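Local coordinates for protein haloalkane dehalogenase (Mycobacterium rhodesiae, PDB 4MJ3) that catalyses the hydrolytic cleavage of carbon-halogen bonds in haloalkanes, on an alpha/beta hydrolase fold, at residues Leu173-Ala176 with Gly177-Asn181. Numbering follows the deposited sequence.
Sequences LFPA and GQIVN
Ile179 sets its CD1 methyl over one face of the Phe174 ring. The methyl lies 3.6 Å from the ring centroid, 19° off the ring normal, in a CH-pi contact. It is displaced toward the rim, and Ile179 CD1 comes closest to Phe174 CZ, at 3.5 Å. The side chains cross at about a right angle, and the isoleucine presents its terminal methyl to the ring face. Ile179 CG1 sits anti to its carbonyl carbon (chi1 -72°), which sends that branch back past the start of the helix to the ring. The same methyl also touches the proline ring, with Ile179 CD1 3.8 Å from Pro175 CD. On another side of the proline, Pro175 CB lies 4.1 Å from Gln178 CB.

Pro175 is the N-cap of helix 176-182. Its carbonyl O accepts the Ile179 N-H at 2.9 Å. One residue further on, Ala176 O takes the Val180 N-H at 3.0 Å, and Val180 CG2 packs against the same oxygen. The Gln178 chain bends at chi2 (-69°), which turns its amide toward Asn181, and OE1 accepts a hydrogen bond from Asn181 ND2 at 3.3 Å.

Trp164 and Phe167 of helix 159-170 and the loop residue Pro56 pack on Ile179. Asp197 OD1 takes the N-H of Gly177. The chemistry is thus divided: apolar contacts bury the Phe174-Ile179 side, while backbone and carboxylate bonds satisfy polar groups of the first turn. Together they fold the loop after helix 159-170 against the start of helix 176-182, in the insertion between strands 140-145 and 242-244 that forms this family's helical cap.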
# COMPACT_ATOMS: atom_id res chain seq x y z
N LEU A 173 21.23 1.61 10.54
CA LEU A 173 20.08 2.38 10.98
C LEU A 173 19.10 2.50 9.82
O LEU A 173 19.50 2.85 8.71
CB LEU A 173 20.51 3.77 11.42
CG LEU A 173 21.44 3.82 12.64
CD1 LEU A 173 21.72 5.27 13.00
CD2 LEU A 173 20.85 3.08 13.84
N PHE A 174 17.84 2.15 10.05
CA PHE A 174 16.85 2.09 8.98
C PHE A 174 16.20 3.45 8.82
O PHE A 174 15.47 3.88 9.72
CB PHE A 174 15.81 1.04 9.35
CG PHE A 174 14.85 0.71 8.24
CD1 PHE A 174 13.70 1.46 8.05
CD2 PHE A 174 15.06 -0.39 7.43
CE1 PHE A 174 12.80 1.14 7.04
CE2 PHE A 174 14.15 -0.73 6.44
CZ PHE A 174 13.02 0.03 6.24
N PRO A 175 16.48 4.17 7.70
CA PRO A 175 16.02 5.57 7.56
C PRO A 175 14.82 5.64 6.62
O PRO A 175 14.99 5.70 5.39
CB PRO A 175 17.24 6.26 6.95
CG PRO A 175 17.89 5.18 6.12
CD PRO A 175 17.38 3.84 6.58
N ALA A 176 13.62 5.52 7.18
CA ALA A 176 12.43 5.33 6.32
C ALA A 176 12.28 6.47 5.32
O ALA A 176 12.01 6.25 4.14
CB ALA A 176 11.18 5.17 7.18
N GLY A 177 12.46 7.70 5.77
CA GLY A 177 12.32 8.86 4.91
C GLY A 177 13.33 8.89 3.78
O GLY A 177 12.98 9.13 2.62
N GLN A 178 14.58 8.60 4.09
CA GLN A 178 15.59 8.53 3.03
C GLN A 178 15.36 7.36 2.08
O GLN A 178 15.76 7.43 0.90
CB GLN A 178 17.01 8.54 3.59
CG GLN A 178 17.48 9.91 4.04
CD GLN A 178 17.69 10.90 2.89
OE1 GLN A 178 17.68 10.54 1.71
NE2 GLN A 178 17.89 12.18 3.24
N ILE A 179 14.73 6.28 2.56
CA ILE A 179 14.36 5.17 1.66
C ILE A 179 13.32 5.65 0.67
O ILE A 179 13.40 5.34 -0.52
CB ILE A 179 13.89 3.93 2.45
CG1 ILE A 179 15.09 3.27 3.13
CG2 ILE A 179 13.15 2.93 1.56
CD1 ILE A 179 14.70 2.33 4.27
N VAL A 180 12.32 6.39 1.14
CA VAL A 180 11.30 6.91 0.23
C VAL A 180 11.93 7.88 -0.76
O VAL A 180 11.67 7.81 -1.96
CB VAL A 180 10.12 7.59 0.98
CG1 VAL A 180 9.10 8.15 0.01
CG2 VAL A 180 9.43 6.58 1.91
N ASN A 181 12.80 8.76 -0.28
CA ASN A 181 13.57 9.62 -1.18
C ASN A 181 14.37 8.84 -2.21
O ASN A 181 14.44 9.20 -3.40
CB ASN A 181 14.50 10.54 -0.39
CG ASN A 181 15.18 11.57 -1.27
OD1 ASN A 181 14.54 12.25 -2.06
ND2 ASN A 181 16.49 11.66 -1.14